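Local coordinates for Sqt1 (Chaetomium thermophilum, PDB 4ZOY), which probably acts as a dedicated WD40-repeat chaperone that captures a newly made ribosomal protein during translation, in the course of ribosome biogenesis, at residues 104-118 against 131-145. Residues are numbered along the deposited sequence; the frame is centred on the assembly and turned at random.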
loop_
_atom_site.group_PDB
_atom_site.type_symbol
_atom_site.label_atom_id
_atom_site.label_comp_id
_atom_site.label_asym_id
_atom_site.label_seq_id
_atom_site.Cartn_x
_atom_site.Cartn_y
_atom_site.Cartn_z
ATOM N N PHE A 104 14.720 -10.434 -0.433
ATOM C CA PHE A 104 13.703 -11.429 -0.173
ATOM C C PHE A 104 12.395 -11.033 -0.820
ATOM O O PHE A 104 12.103 -9.850 -0.984
ATOM C CB PHE A 104 13.476 -11.622 1.327
ATOM C CG PHE A 104 14.703 -12.042 2.073
ATOM C CD1 PHE A 104 15.013 -13.383 2.217
ATOM C CD2 PHE A 104 15.539 -11.093 2.636
ATOM C CE1 PHE A 104 16.145 -13.774 2.907
ATOM C CE2 PHE A 104 16.674 -11.474 3.332
ATOM C CZ PHE A 104 16.977 -12.821 3.467
ATOM N N LEU A 105 11.635 -12.049 -1.198
ATOM C CA LEU A 105 10.247 -11.908 -1.607
ATOM C C LEU A 105 9.413 -12.626 -0.571
ATOM O O LEU A 105 9.680 -13.785 -0.247
ATOM C CB LEU A 105 10.017 -12.509 -3.000
ATOM C CG LEU A 105 8.566 -12.614 -3.473
ATOM C CD1 LEU A 105 7.924 -11.238 -3.591
ATOM C CD2 LEU A 105 8.509 -13.355 -4.807
ATOM N N VAL A 106 8.399 -11.954 -0.046
ATOM C CA VAL A 106 7.598 -12.517 1.016
ATOM C C VAL A 106 6.129 -12.533 0.621
ATOM O O VAL A 106 5.593 -11.526 0.147
ATOM C CB VAL A 106 7.782 -11.720 2.328
ATOM C CG1 VAL A 106 7.105 -12.428 3.469
ATOM C CG2 VAL A 106 9.277 -11.516 2.634
ATOM N N SER A 107 5.490 -13.687 0.783
ATOM C CA SER A 107 4.062 -13.790 0.513
ATOM C C SER A 107 3.284 -14.018 1.806
ATOM O O SER A 107 3.762 -14.679 2.727
ATOM C CB SER A 107 3.784 -14.909 -0.498
ATOM O OG SER A 107 4.268 -16.151 -0.010
ATOM N N GLY A 108 2.082 -13.458 1.873
ATOM C CA GLY A 108 1.269 -13.543 3.066
ATOM C C GLY A 108 -0.145 -13.907 2.710
ATOM O O GLY A 108 -0.733 -13.305 1.818
ATOM N N GLY A 109 -0.696 -14.904 3.390
ATOM C CA GLY A 109 -1.995 -15.405 2.994
ATOM C C GLY A 109 -3.130 -15.237 3.979
ATOM O O GLY A 109 -2.935 -14.916 5.156
ATOM N N MET A 110 -4.339 -15.476 3.477
ATOM C CA MET A 110 -5.534 -15.572 4.295
ATOM C C MET A 110 -5.497 -16.846 5.141
ATOM O O MET A 110 -6.387 -17.087 5.953
ATOM C CB MET A 110 -6.778 -15.551 3.404
ATOM C CG MET A 110 -6.975 -14.226 2.680
ATOM S SD MET A 110 -7.312 -12.907 3.856
ATOM C CE MET A 110 -8.857 -13.489 4.544
ATOM N N ASP A 111 -4.458 -17.647 4.936
ATOM C CA ASP A 111 -4.181 -18.802 5.777
ATOM C C ASP A 111 -3.232 -18.442 6.919
ATOM O O ASP A 111 -2.900 -19.288 7.748
ATOM C CB ASP A 111 -3.594 -19.954 4.947
ATOM C CG ASP A 111 -2.387 -19.537 4.097
ATOM O OD1 ASP A 111 -1.890 -18.395 4.220
ATOM O OD2 ASP A 111 -1.916 -20.375 3.299
ATOM N N GLY A 112 -2.792 -17.189 6.959
ATOM C CA GLY A 112 -1.888 -16.741 8.003
ATOM C C GLY A 112 -0.435 -17.094 7.742
ATOM O O GLY A 112 0.455 -16.733 8.521
ATOM N N ARG A 113 -0.175 -17.808 6.650
ATOM C CA ARG A 113 1.189 -18.186 6.322
ATOM C C ARG A 113 1.975 -17.019 5.750
ATOM O O ARG A 113 1.502 -16.310 4.856
ATOM C CB ARG A 113 1.213 -19.342 5.321
ATOM C CG ARG A 113 0.573 -20.618 5.820
ATOM C CD ARG A 113 0.629 -21.691 4.742
ATOM N NE ARG A 113 -0.493 -22.620 4.854
ATOM C CZ ARG A 113 -0.460 -23.739 5.567
ATOM N NH1 ARG A 113 0.639 -24.067 6.231
ATOM N NH2 ARG A 113 -1.522 -24.528 5.621
ATOM N N MET A 114 3.178 -16.826 6.277
ATOM C CA MET A 114 4.146 -15.918 5.699
ATOM C C MET A 114 5.280 -16.748 5.110
ATOM O O MET A 114 6.029 -17.396 5.840
ATOM C CB MET A 114 4.677 -14.934 6.748
ATOM C CG MET A 114 5.654 -13.934 6.177
ATOM S SD MET A 114 6.376 -12.775 7.375
ATOM C CE MET A 114 7.471 -13.873 8.295
ATOM N N ARG A 115 5.393 -16.755 3.786
ATOM C CA ARG A 115 6.431 -17.543 3.129
ATOM C C ARG A 115 7.538 -16.640 2.638
ATOM O O ARG A 115 7.290 -15.637 1.961
ATOM C CB ARG A 115 5.845 -18.366 1.981
ATOM C CG ARG A 115 4.870 -19.412 2.487
ATOM C CD ARG A 115 4.245 -20.239 1.374
ATOM N NE ARG A 115 5.225 -20.963 0.572
ATOM C CZ ARG A 115 5.713 -22.159 0.885
ATOM N NH1 ARG A 115 5.331 -22.761 2.003
ATOM N NH2 ARG A 115 6.591 -22.746 0.082
ATOM N N VAL A 116 8.767 -17.002 2.996
ATOM C CA VAL A 116 9.939 -16.196 2.698
ATOM C C VAL A 116 10.829 -16.848 1.639
ATOM O O VAL A 116 11.276 -17.990 1.800
ATOM C CB VAL A 116 10.776 -15.949 3.974
ATOM C CG1 VAL A 116 12.039 -15.175 3.645
ATOM C CG2 VAL A 116 9.937 -15.235 5.036
ATOM N N TYR A 117 11.079 -16.110 0.563
ATOM C CA TYR A 117 11.909 -16.567 -0.544
ATOM C C TYR A 117 13.128 -15.682 -0.706
ATOM O O TYR A 117 13.009 -14.453 -0.733
ATOM C CB TYR A 117 11.117 -16.569 -1.860
ATOM C CG TYR A 117 9.903 -17.475 -1.873
ATOM C CD1 TYR A 117 8.688 -17.059 -1.339
ATOM C CD2 TYR A 117 9.966 -18.742 -2.437
ATOM C CE1 TYR A 117 7.579 -17.878 -1.349
ATOM C CE2 TYR A 117 8.863 -19.571 -2.448
ATOM C CZ TYR A 117 7.674 -19.140 -1.906
ATOM O OH TYR A 117 6.579 -19.970 -1.920
ATOM N N ALA A 118 14.301 -16.294 -0.825
ATOM C CA ALA A 118 15.499 -15.542 -1.157
ATOM C C ALA A 118 15.491 -15.214 -2.645
ATOM O O ALA A 118 15.117 -16.049 -3.468
ATOM C CB ALA A 118 16.751 -16.328 -0.781
ATOM N N LYS A 131 14.354 -18.794 -4.134
ATOM C CA LYS A 131 14.496 -19.991 -3.316
ATOM C C LYS A 131 13.735 -19.890 -2.002
ATOM O O LYS A 131 14.008 -19.013 -1.186
ATOM C CB LYS A 131 15.973 -20.267 -3.034
ATOM C CG LYS A 131 16.208 -21.486 -2.159
ATOM C CD LYS A 131 17.690 -21.746 -1.957
ATOM C CE LYS A 131 17.916 -22.863 -0.951
ATOM N NZ LYS A 131 17.055 -24.042 -1.244
ATOM N N PHE A 132 12.788 -20.799 -1.796
ATOM C CA PHE A 132 12.039 -20.851 -0.550
ATOM C C PHE A 132 12.976 -21.080 0.632
ATOM O O PHE A 132 13.856 -21.939 0.575
ATOM C CB PHE A 132 10.973 -21.947 -0.609
ATOM C CG PHE A 132 10.247 -22.151 0.688
ATOM C CD1 PHE A 132 9.367 -21.192 1.165
ATOM C CD2 PHE A 132 10.453 -23.296 1.439
ATOM C CE1 PHE A 132 8.699 -21.377 2.358
ATOM C CE2 PHE A 132 9.791 -23.484 2.636
ATOM C CZ PHE A 132 8.911 -22.522 3.099
ATOM N N LEU A 133 12.794 -20.305 1.698
ATOM C CA LEU A 133 13.666 -20.404 2.864
ATOM C C LEU A 133 12.924 -20.832 4.120
ATOM O O LEU A 133 13.403 -21.681 4.871
ATOM C CB LEU A 133 14.360 -19.072 3.129
ATOM C CG LEU A 133 15.344 -18.557 2.087
ATOM C CD1 LEU A 133 16.099 -17.368 2.667
ATOM C CD2 LEU A 133 16.306 -19.652 1.641
ATOM N N ALA A 134 11.761 -20.233 4.356
ATOM C CA ALA A 134 11.056 -20.435 5.613
ATOM C C ALA A 134 9.601 -19.999 5.550
ATOM O O ALA A 134 9.225 -19.132 4.757
ATOM C CB ALA A 134 11.767 -19.688 6.738
ATOM N N GLU A 135 8.796 -20.607 6.410
ATOM C CA GLU A 135 7.409 -20.225 6.582
ATOM C C GLU A 135 7.133 -19.948 8.055
ATOM O O GLU A 135 7.587 -20.683 8.936
ATOM C CB GLU A 135 6.479 -21.314 6.046
ATOM C CG GLU A 135 5.005 -21.084 6.340
ATOM C CD GLU A 135 4.105 -22.089 5.642
ATOM O OE1 GLU A 135 3.253 -22.696 6.326
ATOM O OE2 GLU A 135 4.243 -22.260 4.412
ATOM N N SER A 136 6.412 -18.861 8.307
ATOM C CA SER A 136 5.979 -18.473 9.645
ATOM C C SER A 136 4.449 -18.371 9.660
ATOM O O SER A 136 3.850 -17.877 8.701
ATOM C CB SER A 136 6.628 -17.143 10.047
ATOM O OG SER A 136 5.992 -16.554 11.168
ATOM N N GLN A 137 3.809 -18.852 10.722
ATOM C CA GLN A 137 2.352 -18.785 10.804
ATOM C C GLN A 137 1.891 -18.441 12.220
ATOM O O GLN A 137 1.304 -19.268 12.918
ATOM C CB GLN A 137 1.725 -20.106 10.345
ATOM C CG GLN A 137 0.219 -20.038 10.105
ATOM C CD GLN A 137 -0.358 -21.360 9.630
ATOM O OE1 GLN A 137 0.334 -22.379 9.597
ATOM N NE2 GLN A 137 -1.629 -21.345 9.243
ATOM N N GLU A 138 2.154 -17.206 12.637
ATOM C CA GLU A 138 1.812 -16.761 13.984
ATOM C C GLU A 138 0.373 -16.268 14.118
ATOM O O GLU A 138 -0.127 -16.110 15.230
ATOM C CB GLU A 138 2.761 -15.642 14.428
ATOM C CG GLU A 138 4.246 -15.994 14.402
ATOM C CD GLU A 138 4.672 -16.908 15.546
ATOM O OE1 GLU A 138 3.849 -17.177 16.449
ATOM O OE2 GLU A 138 5.836 -17.353 15.538
ATOM N N THR A 139 -0.282 -15.997 12.991
ATOM C CA THR A 139 -1.667 -15.527 12.997
ATOM C C THR A 139 -2.510 -16.357 12.037
ATOM O O THR A 139 -1.972 -17.167 11.287
ATOM C CB THR A 139 -1.777 -14.041 12.595
ATOM O OG1 THR A 139 -1.596 -13.904 11.179
ATOM C CG2 THR A 139 -0.731 -13.201 13.326
ATOM N N GLU A 140 -3.821 -16.137 12.048
ATOM C CA GLU A 140 -4.731 -16.886 11.180
ATOM C C GLU A 140 -4.949 -16.222 9.819
ATOM O O GLU A 140 -5.257 -16.901 8.839
ATOM C CB GLU A 140 -6.082 -17.093 11.872
ATOM C CG GLU A 140 -5.991 -17.923 13.147
ATOM C CD GLU A 140 -7.342 -18.197 13.789
ATOM O OE1 GLU A 140 -8.310 -17.455 13.512
ATOM O OE2 GLU A 140 -7.434 -19.163 14.573
ATOM N N GLU A 141 -4.799 -14.899 9.755
ATOM C CA GLU A 141 -5.045 -14.161 8.507
ATOM C C GLU A 141 -4.178 -12.909 8.429
ATOM O O GLU A 141 -4.291 -12.034 9.281
ATOM C CB GLU A 141 -6.521 -13.760 8.388
ATOM C CG GLU A 141 -7.471 -14.894 8.017
ATOM C CD GLU A 141 -8.931 -14.468 8.014
ATOM O OE1 GLU A 141 -9.212 -13.249 7.977
ATOM O OE2 GLU A 141 -9.803 -15.364 8.033
ATOM N N ILE A 142 -3.339 -12.817 7.400
ATOM C CA ILE A 142 -2.527 -11.626 7.143
ATOM C C ILE A 142 -3.261 -10.609 6.270
ATOM O O ILE A 142 -3.681 -10.933 5.161
ATOM C CB ILE A 142 -1.214 -12.005 6.469
ATOM C CG1 ILE A 142 -0.353 -12.825 7.443
ATOM C CG2 ILE A 142 -0.461 -10.751 6.030
ATOM C CD1 ILE A 142 0.808 -13.544 6.792
ATOM N N ASN A 143 -3.378 -9.376 6.757
ATOM C CA ASN A 143 -4.114 -8.331 6.046
ATOM C C ASN A 143 -3.246 -7.431 5.172
ATOM O O ASN A 143 -3.714 -6.915 4.153
ATOM C CB ASN A 143 -4.894 -7.470 7.040
ATOM C CG ASN A 143 -6.064 -8.208 7.628
ATOM O OD1 ASN A 143 -6.537 -9.181 7.042
ATOM N ND2 ASN A 143 -6.546 -7.756 8.780
ATOM N N TRP A 144 -1.986 -7.238 5.567
ATOM C CA TRP A 144 -1.093 -6.342 4.844
ATOM C C TRP A 144 0.354 -6.583 5.248
ATOM O O TRP A 144 0.620 -7.102 6.332
ATOM C CB TRP A 144 -1.468 -4.859 5.086
ATOM C CG TRP A 144 -1.496 -4.451 6.538
ATOM C CD1 TRP A 144 -2.595 -4.411 7.353
ATOM C CD2 TRP A 144 -0.376 -4.068 7.357
ATOM N NE1 TRP A 144 -2.236 -3.997 8.618
ATOM C CE2 TRP A 144 -0.880 -3.794 8.647
ATOM C CE3 TRP A 144 0.995 -3.907 7.119
ATOM C CZ2 TRP A 144 -0.055 -3.395 9.698
ATOM C CZ3 TRP A 144 1.811 -3.505 8.165
ATOM C CH2 TRP A 144 1.282 -3.255 9.435
ATOM N N PHE A 145 1.260 -6.202 4.350
ATOM C CA PHE A 145 2.705 -6.141 4.590
ATOM C C PHE A 145 3.184 -4.715 4.413
ATOM O O PHE A 145 2.666 -3.993 3.563
ATOM C CB PHE A 145 3.500 -6.978 3.589
ATOM C CG PHE A 145 3.462 -8.458 3.813
ATOM C CD1 PHE A 145 3.189 -9.006 5.048
ATOM C CD2 PHE A 145 3.752 -9.304 2.755
ATOM C CE1 PHE A 145 3.181 -10.396 5.219
ATOM C CE2 PHE A 145 3.748 -10.672 2.925
ATOM C CZ PHE A 145 3.475 -11.215 4.154
HETATM O O HOH W 1 0.820 -15.089 10.530
#
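The guanidinium of Arg115 lies flat on the Phe132 ring, planes 1° apart and centres 4.0 Å apart, an off-centre cation-pi stack with NH2 toward the ring's rim; Ala134 N sits over the rim of the opposite face. At the guanidinium edge, in plane, are Tyr117 OH, which accepts from NE, and Glu135 OE2, 2.7 Å from Arg115 NH1. The bend at chi3 (59°) lays the guanidinium over the Phe132 ring, with Phe132 CE1 above its centre. Phe132 also directs its edge at the face of Tyr117, ring planes 62° apart. The other carboxylate oxygen, Glu135 OE1, offers its syn lone pair to Arg113 NH1 at 3.0 Å, within the guanidinium plane. One carboxylate thus bridges two arginines. Asp111, also held by His88 and Thr89, joins through a weak bond from Arg113 NE to Asp111 OD2; the firmer tie is Arg113 N to Asp111 OD1, an Asx turn. With an alanine at position 115, Glu135 OE2 would probably lose its charged mate and one face of Phe132 its cover.

Strands 114-118 and 131-136 pair antiparallel. Val116 O accepts from Leu133 N at 2.8 Å and only weakly from Ala134 N, evidence of a classic beta bulge.

On the other side of the sheet, Phe145 turns its ring edge to the backbone at Val106 O and Ser107, while Met114 SD makes an oblique Met-aromatic contact. A CB on Gly108 would clash with Phe145 CZ. The Ile142 CD1 methyl reaches Arg113 O at 3.4 Å, and Ile142 N bonds Gly109 O, which also accepts from Gly112 N across the type I turn. Water 1 links Gly112 O to Thr139.

Strands 104-109, 114-120 and 129-136 of one four-stranded blade, joined by a loop to 142-147, the innermost of the next, typify a WD40 beta-propeller.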